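N-acetyltransferase family protein (Bacillus anthracis, PDB 3LNB) probably transfers acetyl groups from acetyl-coenzyme A to arylamines, including the sulfonamide drug sulfamethoxazole, which it inactivates. Local coordinates at residues K119-V124 and P134-V139; G189-E194 and F221-I226; T252-N257 and E292-T297; I261-K266 and K284-I289. The protein carries 1 engineered substitution. All coordinates share one frame; numbering follows the deposited sequence.

Interaction 1 (K119-V124 and P134-V139). With COA (coenzyme A), chain B.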
# COMPACT_ATOMS: atom_id res chain seq x y z
N LYS A 119 2.06 13.58 -1.62
CA LYS A 119 2.72 12.44 -1.00
C LYS A 119 3.64 12.89 0.13
O LYS A 119 4.19 13.99 0.09
CB LYS A 119 3.57 11.70 -2.05
CG LYS A 119 2.80 11.21 -3.26
CD LYS A 119 3.71 10.48 -4.26
CE LYS A 119 4.66 11.43 -4.97
NZ LYS A 119 3.93 12.45 -5.77
N VAL A 120 3.79 12.03 1.14
CA VAL A 120 4.68 12.32 2.27
C VAL A 120 5.35 11.01 2.65
O VAL A 120 4.84 9.93 2.37
CB VAL A 120 3.92 12.87 3.51
CG1 VAL A 120 3.14 14.12 3.14
CG2 VAL A 120 3.00 11.80 4.10
N ALA A 121 6.51 11.10 3.29
CA ALA A 121 7.20 9.90 3.69
C ALA A 121 6.71 9.47 5.07
O ALA A 121 6.16 10.28 5.83
CB ALA A 121 8.70 10.14 3.73
N GLY A 122 6.90 8.20 5.37
CA GLY A 122 6.51 7.66 6.66
C GLY A 122 7.55 6.64 7.07
O GLY A 122 8.33 6.17 6.24
N THR A 123 7.56 6.30 8.35
CA THR A 123 8.49 5.32 8.89
C THR A 123 7.63 4.34 9.68
O THR A 123 6.94 4.74 10.63
CB THR A 123 9.52 6.00 9.84
OG1 THR A 123 10.21 7.04 9.13
CG2 THR A 123 10.54 4.99 10.34
N VAL A 124 7.66 3.08 9.29
CA VAL A 124 6.86 2.04 9.95
C VAL A 124 7.53 1.53 11.23
O VAL A 124 8.75 1.54 11.35
CB VAL A 124 6.63 0.83 9.00
CG1 VAL A 124 5.80 -0.24 9.69
CG2 VAL A 124 5.94 1.29 7.72
N PRO A 134 13.52 1.14 8.63
CA PRO A 134 14.30 2.24 8.07
C PRO A 134 13.53 3.55 7.86
O PRO A 134 12.36 3.54 7.47
CB PRO A 134 14.82 1.66 6.75
CG PRO A 134 14.99 0.21 7.09
CD PRO A 134 13.70 -0.09 7.83
N ASP A 135 14.21 4.66 8.11
CA ASP A 135 13.65 6.00 7.95
C ASP A 135 13.00 6.18 6.58
O ASP A 135 13.60 5.87 5.55
CB ASP A 135 14.74 7.08 8.10
CG ASP A 135 15.16 7.30 9.55
OD1 ASP A 135 14.57 6.71 10.47
OD2 ASP A 135 16.11 8.10 9.77
N ASP A 136 11.77 6.69 6.57
CA ASP A 136 11.02 6.94 5.34
C ASP A 136 10.87 5.73 4.43
O ASP A 136 11.02 5.86 3.22
CB ASP A 136 11.67 8.07 4.54
CG ASP A 136 11.85 9.32 5.36
OD1 ASP A 136 11.06 9.53 6.30
OD2 ASP A 136 12.77 10.11 5.05
N GLY A 137 10.57 4.57 5.01
CA GLY A 137 10.39 3.37 4.22
C GLY A 137 8.93 3.14 3.84
O GLY A 137 8.53 2.02 3.53
N HIS A 138 8.14 4.20 3.87
CA HIS A 138 6.73 4.12 3.51
C HIS A 138 6.35 5.43 2.85
O HIS A 138 6.93 6.47 3.16
CB HIS A 138 5.85 3.87 4.75
CG HIS A 138 4.40 3.65 4.43
ND1 HIS A 138 3.98 3.09 3.24
CD2 HIS A 138 3.28 3.86 5.16
CE1 HIS A 138 2.66 2.96 3.26
NE2 HIS A 138 2.22 3.42 4.41
N VAL A 139 5.41 5.37 1.93
CA VAL A 139 4.93 6.54 1.21
C VAL A 139 3.41 6.52 1.25
O VAL A 139 2.79 5.51 0.92
CB VAL A 139 5.39 6.53 -0.27
CG1 VAL A 139 4.72 7.66 -1.03
CG2 VAL A 139 6.91 6.66 -0.35
N1A COA B . 9.05 -8.16 3.75
C2A COA B . 9.20 -9.42 3.37
N3A COA B . 8.59 -10.41 3.98
C4A COA B . 7.79 -10.17 5.03
C5A COA B . 7.60 -8.87 5.47
C6A COA B . 8.26 -7.85 4.79
N6A COA B . 8.11 -6.58 5.16
N7A COA B . 6.76 -8.90 6.49
C8A COA B . 6.43 -10.17 6.70
N9A COA B . 7.04 -10.95 5.81
C1B COA B . 6.83 -12.41 5.65
C2B COA B . 7.15 -13.21 6.90
O2B COA B . 8.56 -13.43 7.00
C3B COA B . 6.42 -14.52 6.59
O3B COA B . 7.29 -15.42 5.89
P3B COA B . 7.12 -17.00 6.12
O7A COA B . 5.70 -17.43 6.09
O8A COA B . 8.01 -17.73 5.00
O9A COA B . 7.82 -17.30 7.54
C4B COA B . 5.27 -14.08 5.69
O4B COA B . 5.43 -12.66 5.49
C5B COA B . 3.92 -14.33 6.36
O5B COA B . 3.82 -13.56 7.56
P1A COA B . 2.59 -13.81 8.56
O1A COA B . 2.68 -12.65 9.67
O2A COA B . 2.64 -15.16 9.16
O3A COA B . 1.26 -13.58 7.69
P2A COA B . 0.64 -12.14 7.33
O4A COA B . -0.40 -11.81 8.50
O5A COA B . -0.01 -12.18 6.00
O6A COA B . 1.82 -11.05 7.43
CBP COA B . 2.22 -9.21 5.85
CCP COA B . 2.57 -10.63 6.29
CDP COA B . 0.79 -9.18 5.29
CEP COA B . 3.20 -8.77 4.76
CAP COA B . 2.34 -8.26 7.04
OAP COA B . 3.66 -8.34 7.58
C9P COA B . 2.07 -6.81 6.63
O9P COA B . 0.93 -6.42 6.36
N8P COA B . 3.15 -6.03 6.61
C7P COA B . 3.11 -4.60 6.27
C6P COA B . 4.29 -4.24 5.37
C5P COA B . 4.51 -2.72 5.33
O5P COA B . 4.99 -2.14 6.30
N4P COA B . 4.16 -2.11 4.20
C3P COA B . 4.31 -0.66 4.03
C2P COA B . 5.76 -0.29 3.71
S1P COA B . 6.32 -0.82 2.05
O HOH W 1 9.76 2.47 7.17
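G122 and H138 form the hydrogen-bonded pair of an antiparallel beta hairpin, joined by two backbone bonds of unequal quality. G122 N donates to H138 O at 2.8 Å, whereas the return bond from H138 N to G122 O is weak. The next pair, A121 with V139, is non-hydrogen-bonded. CA-H...O contacts supplement these bonds, V139 CA lying 3.6 Å from V120 O.

Just before H138, residues P134 to G137 form a type II beta turn, and there a side chain takes over the pairing. D136 N donates an almost straight bond to T123 OG1 (3.0 Å, 168°). The hydroxyl reaches it because chi1 of -57° sets OG1 beside its own backbone N and opposite the carbonyl carbon. Water 1 fills the next position, accepting from V124 N at 3.0 Å and donating to P134 O at 2.8 Å.

Side-chain contacts are few: the A121 methyl packs against the side chain of D136, CB to OD1 3.5 Å, and V124 CG2 touches H138 CB at 3.9 Å. D135 OD1 forms a salt bridge with K188, and D136 OD2 with K230.

Coenzyme A passes one face of the imidazole, its C3P 3.8 Å from H138 ND1, while H138 NE2 is hydrogen-bonded to D153 OD2. With C99 these residues fit the Cys-His-Asp triad of arylamine N-acetyltransferases, in which H138 would be the histidine. Helix 99-112 packs against H138 and V139, strand 216-225 flanks strand 116-126 on its other edge, and helix 228-240 touches K119 and V139.

Interaction 2 (G189-E194 and F221-I226)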
# COMPACT_ATOMS: atom_id res chain seq x y z
N GLY A 189 8.57 11.53 13.39
CA GLY A 189 7.58 12.40 12.79
C GLY A 189 6.76 13.29 13.70
O GLY A 189 7.07 13.46 14.88
N THR A 190 5.71 13.87 13.13
CA THR A 190 4.81 14.77 13.84
C THR A 190 3.43 14.14 14.01
O THR A 190 2.65 14.56 14.87
CB THR A 190 4.65 16.09 13.07
OG1 THR A 190 4.29 15.82 11.71
CG2 THR A 190 5.95 16.87 13.08
N HIS A 191 3.13 13.14 13.19
CA HIS A 191 1.85 12.45 13.23
C HIS A 191 2.08 10.95 13.20
O HIS A 191 3.16 10.48 12.83
CB HIS A 191 0.98 12.83 12.03
CG HIS A 191 0.74 14.30 11.87
ND1 HIS A 191 1.77 15.22 11.74
CD2 HIS A 191 -0.41 15.02 11.80
CE1 HIS A 191 1.26 16.43 11.60
NE2 HIS A 191 -0.06 16.34 11.63
N ILE A 192 1.05 10.20 13.57
CA ILE A 192 1.13 8.75 13.57
C ILE A 192 -0.21 8.17 13.16
O ILE A 192 -1.26 8.81 13.29
CB ILE A 192 1.45 8.17 14.98
CG1 ILE A 192 0.37 8.58 15.98
CG2 ILE A 192 2.82 8.63 15.44
CD1 ILE A 192 0.52 7.93 17.34
N LEU A 193 -0.16 6.97 12.62
CA LEU A 193 -1.37 6.25 12.27
C LEU A 193 -1.26 5.07 13.23
O LEU A 193 -0.28 4.33 13.19
CB LEU A 193 -1.34 5.75 10.83
CG LEU A 193 -2.49 4.79 10.48
CD1 LEU A 193 -2.72 4.75 8.99
CD2 LEU A 193 -2.18 3.40 11.01
N GLU A 194 -2.24 4.93 14.11
CA GLU A 194 -2.24 3.83 15.06
C GLU A 194 -3.26 2.82 14.57
O GLU A 194 -4.15 3.16 13.78
CB GLU A 194 -2.63 4.31 16.46
CG GLU A 194 -1.59 5.19 17.11
CD GLU A 194 -1.81 5.33 18.61
OE1 GLU A 194 -2.85 5.90 19.01
OE2 GLU A 194 -0.94 4.87 19.37
N PHE A 221 4.76 9.81 10.53
CA PHE A 221 4.93 10.59 9.31
C PHE A 221 4.87 12.08 9.59
O PHE A 221 4.55 12.50 10.71
CB PHE A 221 3.89 10.21 8.24
CG PHE A 221 2.47 10.54 8.62
CD1 PHE A 221 1.74 9.71 9.46
CD2 PHE A 221 1.86 11.70 8.13
CE1 PHE A 221 0.42 10.02 9.81
CE2 PHE A 221 0.54 12.01 8.47
CZ PHE A 221 -0.18 11.18 9.31
N THR A 222 5.21 12.88 8.58
CA THR A 222 5.18 14.33 8.67
C THR A 222 4.36 14.83 7.49
O THR A 222 3.93 14.04 6.65
CB THR A 222 6.60 14.95 8.58
OG1 THR A 222 7.09 14.81 7.24
CG2 THR A 222 7.55 14.26 9.54
N LEU A 223 4.15 16.14 7.41
CA LEU A 223 3.39 16.70 6.31
C LEU A 223 4.29 17.37 5.26
O LEU A 223 3.84 18.21 4.48
CB LEU A 223 2.33 17.68 6.84
CG LEU A 223 1.38 17.09 7.89
CD1 LEU A 223 0.33 18.11 8.29
CD2 LEU A 223 0.70 15.83 7.34
N ASP A 224 5.57 16.99 5.25
CA ASP A 224 6.53 17.52 4.28
C ASP A 224 6.32 16.82 2.94
O ASP A 224 6.54 15.61 2.83
CB ASP A 224 7.98 17.28 4.73
CG ASP A 224 8.29 17.89 6.09
OD1 ASP A 224 7.88 19.05 6.33
OD2 ASP A 224 8.97 17.22 6.90
N PRO A 225 5.91 17.56 1.90
CA PRO A 225 5.66 17.03 0.55
C PRO A 225 6.90 16.42 -0.10
O PRO A 225 7.98 17.02 -0.07
CB PRO A 225 5.19 18.26 -0.23
CG PRO A 225 4.61 19.14 0.82
CD PRO A 225 5.58 18.99 1.97
N ILE A 226 6.75 15.24 -0.69
CA ILE A 226 7.87 14.59 -1.35
C ILE A 226 7.61 14.43 -2.85
O ILE A 226 6.48 14.17 -3.27
CB ILE A 226 8.17 13.21 -0.73
CG1 ILE A 226 6.97 12.28 -0.88
CG2 ILE A 226 8.54 13.38 0.74
CD1 ILE A 226 7.18 10.90 -0.26
O HOH W 2 4.62 17.57 9.92
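H191 and F221 meet at a classic beta bulge, where T190 and H191 together face the single residue F221 between antiparallel strands 191-196 and 216-225. F221 O accepts from both amides. H191 N, at 2.9 Å, comes nearly along the C=O axis; T190 N, at 3.0 Å, sits above the carbonyl plane. The return bond runs from F221 N to H191 O and completes the hydrogen-bonded pair.

The side chains of the pair share one face of the sheet. H191 CB lies over the F221 ring, 3.6 Å from its centroid, in a CH-pi contact displaced toward the rim on the CZ side. The phenyl group arrives there because chi1 of 65° places CG between its own backbone N and carbonyl carbon, turning the ring back beneath the neighbouring strand. The two ring planes are inclined by 31°, neither stacked nor edge-to-face. L223 lies over a face of the imidazole, its CG 3.8 Å from H191 CE1. T222 CG2 touches G189 CA, closing the loop end of the contact.

Around this first shell, I140 and I142 of strand 131-145 pack on F221, and F167 meets both H191 and L223. The hydrogen bond at its edge helps set the rotation of the imidazole: T190 OG1 lies in the ring plane, hydrogen-bonded to H191 ND1 at 2.6 Å, and the same hydroxyl is linked through water 2 to L223 N.

Interaction 3 (T252-N257 and E292-T297)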
# COMPACT_ATOMS: atom_id res chain seq x y z
N THR A 252 4.33 -11.50 -1.30
CA THR A 252 3.20 -11.11 -2.14
C THR A 252 1.99 -11.28 -1.24
O THR A 252 1.77 -12.35 -0.66
CB THR A 252 3.06 -12.01 -3.40
OG1 THR A 252 4.24 -11.89 -4.21
CG2 THR A 252 1.86 -11.58 -4.23
N CYS A 253 1.23 -10.20 -1.09
CA CYS A 253 0.06 -10.19 -0.22
C CYS A 253 -1.12 -9.52 -0.90
O CYS A 253 -0.96 -8.60 -1.70
CB CYS A 253 0.38 -9.47 1.08
SG CYS A 253 -1.03 -9.24 2.20
N LYS A 254 -2.32 -9.97 -0.55
CA LYS A 254 -3.53 -9.40 -1.13
C LYS A 254 -4.71 -9.69 -0.21
O LYS A 254 -4.71 -10.68 0.53
CB LYS A 254 -3.78 -10.01 -2.52
CG LYS A 254 -4.95 -9.39 -3.28
CD LYS A 254 -5.07 -9.96 -4.69
CE LYS A 254 -5.55 -11.39 -4.68
NZ LYS A 254 -6.95 -11.49 -4.19
N LEU A 255 -5.70 -8.82 -0.25
CA LEU A 255 -6.90 -8.99 0.55
C LEU A 255 -7.85 -9.93 -0.17
O LEU A 255 -7.79 -10.07 -1.39
CB LEU A 255 -7.60 -7.65 0.74
CG LEU A 255 -7.13 -6.75 1.88
CD1 LEU A 255 -5.61 -6.71 1.95
CD2 LEU A 255 -7.71 -5.37 1.66
N THR A 256 -8.71 -10.57 0.61
CA THR A 256 -9.71 -11.49 0.08
C THR A 256 -11.02 -11.14 0.78
O THR A 256 -11.02 -10.35 1.73
CB THR A 256 -9.38 -12.96 0.40
OG1 THR A 256 -9.33 -13.14 1.82
CG2 THR A 256 -8.06 -13.35 -0.21
N ASN A 257 -12.12 -11.71 0.33
CA ASN A 257 -13.39 -11.41 0.97
C ASN A 257 -13.46 -11.92 2.40
O ASN A 257 -14.23 -11.41 3.20
CB ASN A 257 -14.53 -11.99 0.14
CG ASN A 257 -14.68 -11.27 -1.19
OD1 ASN A 257 -14.91 -10.06 -1.23
ND2 ASN A 257 -14.55 -12.01 -2.28
N GLU A 292 -2.60 -18.33 -9.83
CA GLU A 292 -3.97 -18.59 -9.42
C GLU A 292 -4.54 -17.72 -8.30
O GLU A 292 -5.72 -17.37 -8.33
CB GLU A 292 -4.14 -20.06 -9.03
CG GLU A 292 -3.54 -21.02 -10.04
CD GLU A 292 -4.16 -22.41 -9.98
OE1 GLU A 292 -4.38 -22.92 -8.85
OE2 GLU A 292 -4.40 -22.99 -11.06
N SER A 293 -3.72 -17.38 -7.31
CA SER A 293 -4.24 -16.58 -6.21
C SER A 293 -4.00 -15.08 -6.35
O SER A 293 -4.77 -14.28 -5.82
CB SER A 293 -3.65 -17.07 -4.88
OG SER A 293 -4.03 -18.42 -4.63
N PHE A 294 -2.95 -14.69 -7.06
CA PHE A 294 -2.63 -13.28 -7.20
C PHE A 294 -2.71 -12.70 -8.61
O PHE A 294 -2.53 -11.50 -8.79
CB PHE A 294 -1.24 -12.99 -6.64
CG PHE A 294 -1.10 -13.30 -5.18
CD1 PHE A 294 -0.56 -14.51 -4.76
CD2 PHE A 294 -1.51 -12.38 -4.22
CE1 PHE A 294 -0.43 -14.80 -3.41
CE2 PHE A 294 -1.39 -12.65 -2.87
CZ PHE A 294 -0.85 -13.87 -2.46
N GLY A 295 -2.96 -13.55 -9.60
CA GLY A 295 -3.05 -13.06 -10.96
C GLY A 295 -1.73 -12.56 -11.51
O GLY A 295 -1.68 -11.80 -12.48
N ILE A 296 -0.63 -12.98 -10.90
CA ILE A 296 0.67 -12.55 -11.39
C ILE A 296 1.27 -13.64 -12.27
O ILE A 296 1.49 -14.77 -11.82
CB ILE A 296 1.63 -12.23 -10.22
CG1 ILE A 296 1.13 -10.98 -9.49
CG2 ILE A 296 3.05 -12.05 -10.76
CD1 ILE A 296 2.02 -10.51 -8.34
N THR A 297 1.52 -13.29 -13.53
CA THR A 297 2.07 -14.23 -14.51
C THR A 297 3.27 -13.66 -15.27
O THR A 297 3.91 -12.70 -14.83
CB THR A 297 1.00 -14.62 -15.56
OG1 THR A 297 -0.18 -15.10 -14.89
CG2 THR A 297 1.54 -15.71 -16.46
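F294, at the C-terminal end of helix 283-294, lays its ring against strand 252-256, with T252 on one face and K254 at the rim. T252 CG2 stands almost over the ring centre, 3.5 Å from the centroid and 13° off the normal, a well-formed CH-pi contact. A chi1 of -61° aims this methyl at the phenyl group, opposite the threonine's own backbone N. I296, just past the helix, adds CD1 to the same methyl at 4.3 Å.

K254 approaches the ring edge, CB near its plane and 3.6 Å from F294 CE2. Its chain then bends at its last two torsions, carrying CE past S293 O at 3.2 Å and folding the ammonium group back over the strand. There K254 NZ donates to L255 O at 3.2 Å, and more weakly to M64 O of helix 55-65.

I261 and L263 of the adjoining strand also pack on F294, while C253 faces away from the helix and touches coenzyme A. No hydrogen bond joins the two segments: dispersion and aliphatic cover hold helix to sheet, and the lysine charge is probably offset by carbonyl oxygens, while its aliphatic part meets the ring.

Interaction 4 (I261-K266 and K284-I289). With COA (coenzyme A), chain B.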
# COMPACT_ATOMS: atom_id res chain seq x y z
N ILE A 261 -4.18 -13.03 2.04
CA ILE A 261 -3.26 -14.12 1.77
C ILE A 261 -1.86 -13.59 1.52
O ILE A 261 -1.68 -12.51 0.94
CB ILE A 261 -3.72 -14.95 0.54
CG1 ILE A 261 -4.06 -14.02 -0.63
CG2 ILE A 261 -4.94 -15.79 0.90
CD1 ILE A 261 -4.33 -14.75 -1.94
N SER A 262 -0.88 -14.36 1.97
CA SER A 262 0.52 -14.00 1.82
C SER A 262 1.35 -15.18 1.32
O SER A 262 1.18 -16.33 1.75
CB SER A 262 1.08 -13.50 3.15
OG SER A 262 0.47 -12.27 3.51
N LEU A 263 2.25 -14.89 0.39
CA LEU A 263 3.09 -15.92 -0.19
C LEU A 263 4.57 -15.53 -0.22
O LEU A 263 4.92 -14.46 -0.70
CB LEU A 263 2.63 -16.20 -1.62
CG LEU A 263 3.46 -17.19 -2.43
CD1 LEU A 263 3.20 -18.61 -1.92
CD2 LEU A 263 3.11 -17.08 -3.91
N THR A 264 5.41 -16.40 0.32
CA THR A 264 6.85 -16.18 0.32
C THR A 264 7.44 -17.32 -0.50
O THR A 264 6.70 -18.15 -1.03
CB THR A 264 7.44 -16.22 1.74
OG1 THR A 264 7.30 -17.54 2.30
CG2 THR A 264 6.74 -15.22 2.63
N ASN A 265 8.76 -17.37 -0.63
CA ASN A 265 9.38 -18.45 -1.38
C ASN A 265 9.22 -19.77 -0.63
O ASN A 265 9.15 -20.84 -1.24
CB ASN A 265 10.88 -18.19 -1.58
CG ASN A 265 11.15 -17.03 -2.51
OD1 ASN A 265 10.59 -16.96 -3.61
ND2 ASN A 265 12.02 -16.11 -2.09
N LYS A 266 9.11 -19.67 0.69
CA LYS A 266 9.00 -20.84 1.57
C LYS A 266 7.60 -21.24 2.04
O LYS A 266 7.30 -22.43 2.18
CB LYS A 266 9.86 -20.62 2.81
CG LYS A 266 11.27 -20.12 2.54
CD LYS A 266 12.08 -21.11 1.74
CE LYS A 266 13.52 -20.63 1.58
NZ LYS A 266 14.32 -21.57 0.74
N LYS A 284 7.45 -25.37 -7.48
CA LYS A 284 6.28 -25.33 -8.37
C LYS A 284 4.98 -24.84 -7.75
O LYS A 284 4.12 -24.30 -8.46
CB LYS A 284 6.03 -26.71 -9.00
CG LYS A 284 5.47 -27.73 -8.03
CD LYS A 284 6.48 -28.09 -6.96
CE LYS A 284 5.99 -29.29 -6.17
NZ LYS A 284 5.79 -30.49 -7.05
N ASP A 285 4.81 -25.03 -6.45
CA ASP A 285 3.59 -24.55 -5.81
C ASP A 285 3.61 -23.03 -5.90
O ASP A 285 2.57 -22.39 -6.04
CB ASP A 285 3.54 -24.94 -4.33
CG ASP A 285 3.58 -26.43 -4.11
OD1 ASP A 285 2.65 -27.13 -4.57
OD2 ASP A 285 4.54 -26.92 -3.48
N TYR A 286 4.80 -22.46 -5.82
CA TYR A 286 4.99 -21.01 -5.84
C TYR A 286 4.46 -20.35 -7.10
O TYR A 286 3.62 -19.45 -7.04
CB TYR A 286 6.48 -20.69 -5.67
CG TYR A 286 6.78 -19.21 -5.55
CD1 TYR A 286 7.20 -18.46 -6.65
CD2 TYR A 286 6.60 -18.54 -4.33
CE1 TYR A 286 7.43 -17.09 -6.55
CE2 TYR A 286 6.83 -17.17 -4.22
CZ TYR A 286 7.24 -16.45 -5.33
OH TYR A 286 7.44 -15.09 -5.23
N ALA A 287 4.96 -20.80 -8.25
CA ALA A 287 4.56 -20.26 -9.53
C ALA A 287 3.05 -20.36 -9.71
O ALA A 287 2.40 -19.41 -10.16
CB ALA A 287 5.28 -21.03 -10.65
N ARG A 288 2.48 -21.50 -9.34
CA ARG A 288 1.05 -21.74 -9.45
C ARG A 288 0.22 -20.83 -8.54
O ARG A 288 -0.76 -20.25 -8.99
CB ARG A 288 0.73 -23.20 -9.12
CG ARG A 288 -0.77 -23.51 -9.07
CD ARG A 288 -1.00 -24.99 -8.79
NE ARG A 288 -0.37 -25.43 -7.55
CZ ARG A 288 -0.77 -25.07 -6.33
NH1 ARG A 288 -1.82 -24.26 -6.18
NH2 ARG A 288 -0.13 -25.52 -5.26
N ILE A 289 0.60 -20.71 -7.27
CA ILE A 289 -0.14 -19.86 -6.35
C ILE A 289 -0.05 -18.40 -6.80
O ILE A 289 -1.06 -17.69 -6.79
CB ILE A 289 0.37 -19.99 -4.90
CG1 ILE A 289 0.26 -21.45 -4.45
CG2 ILE A 289 -0.49 -19.13 -3.96
CD1 ILE A 289 0.96 -21.76 -3.14
N1A COA B . 9.05 -8.16 3.75
C2A COA B . 9.20 -9.42 3.37
N3A COA B . 8.59 -10.41 3.98
C4A COA B . 7.79 -10.17 5.03
C5A COA B . 7.60 -8.87 5.47
C6A COA B . 8.26 -7.85 4.79
N6A COA B . 8.11 -6.58 5.16
N7A COA B . 6.76 -8.90 6.49
C8A COA B . 6.43 -10.17 6.70
N9A COA B . 7.04 -10.95 5.81
C1B COA B . 6.83 -12.41 5.65
C2B COA B . 7.15 -13.21 6.90
O2B COA B . 8.56 -13.43 7.00
C3B COA B . 6.42 -14.52 6.59
O3B COA B . 7.29 -15.42 5.89
P3B COA B . 7.12 -17.00 6.12
O7A COA B . 5.70 -17.43 6.09
O8A COA B . 8.01 -17.73 5.00
O9A COA B . 7.82 -17.30 7.54
C4B COA B . 5.27 -14.08 5.69
O4B COA B . 5.43 -12.66 5.49
C5B COA B . 3.92 -14.33 6.36
O5B COA B . 3.82 -13.56 7.56
P1A COA B . 2.59 -13.81 8.56
O1A COA B . 2.68 -12.65 9.67
O2A COA B . 2.64 -15.16 9.16
O3A COA B . 1.26 -13.58 7.69
P2A COA B . 0.64 -12.14 7.33
O4A COA B . -0.40 -11.81 8.50
O5A COA B . -0.01 -12.18 6.00
O6A COA B . 1.82 -11.05 7.43
CBP COA B . 2.22 -9.21 5.85
CCP COA B . 2.57 -10.63 6.29
CDP COA B . 0.79 -9.18 5.29
CEP COA B . 3.20 -8.77 4.76
CAP COA B . 2.34 -8.26 7.04
OAP COA B . 3.66 -8.34 7.58
C9P COA B . 2.07 -6.81 6.63
O9P COA B . 0.93 -6.42 6.36
N8P COA B . 3.15 -6.03 6.61
C7P COA B . 3.11 -4.60 6.27
C6P COA B . 4.29 -4.24 5.37
C5P COA B . 4.51 -2.72 5.33
O5P COA B . 4.99 -2.14 6.30
N4P COA B . 4.16 -2.11 4.20
C3P COA B . 4.31 -0.66 4.03
C2P COA B . 5.76 -0.29 3.71
S1P COA B . 6.32 -0.82 2.05
O HOH W 3 5.98 -13.88 -3.23
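L263 and Y286 form the main contact between strand 259-263 and helix 283-294, on the face of the strand turned from coenzyme A. The preceding residue, S262, belongs to the other face: its OG donates a short 2.5 Å bond to the coenzyme pyrophosphate oxygen O5A.

L263 extends toward the helix, chi1 of 176° setting CG opposite its backbone N, and its two methyls divide the work. CD2 meets the tyrosine obliquely, 3.7 Å from Y286 CE2, while CD1 reaches I289 CD1 at 4.1 Å, about one helical turn farther on. The leucine backbone also takes part, since L263 O accepts from water 3, which in turn is hydrogen-bonded to Y286 OH.

T264 again turns its side chain to the cofactor. OG1 lies 2.8 Å from O8A of the 3'-phosphate and CG2 lies 3.3 Å from O3B. T264 O remains on the helix side, at the edge of the tyrosine ring and 3.3 Å from Y286 CD2. N265 then curls its amide back over a ring face, OD1 being 3.7 Å above the plane and offset toward the rim. Y268 of strand 267-272 packs beside L263 and I289, and A250 and I281 flank Y286.

Chemically, the short strand end is two-sided: the S262 hydroxyl binds the pyrophosphate and the T264 hydroxyl lies beside the 3'-phosphate, while on its other side L263 receives Y286 and I289 of the helix. Across the contact the polar link is indirect, through one water, and the positively polarised ring edge probably favours the nearby T264 carbonyl oxygen.

In the fold
Interactions 1 and 2 touch within the eight-stranded antiparallel sheet, where strands 116-126 and 216-225 are neighbours. Interactions 3 and 4 share helix 283-294 and the adjacent strands 252-256 and 259-263 of the second sheet; their centres lie about 10 Å apart, with interaction 4 nested inside the loop closed by interaction 3. The first pair relies on backbone bonding between strands, the second on side chains seating a helix against a sheet. Interaction 2 is well buried, interaction 1 more open at its turn; interaction 3 is buried, and interaction 4 reaches the surface at N265. Coenzyme A touches both interactions 1 and 4, its thiol end at the first and its phosphates at the second.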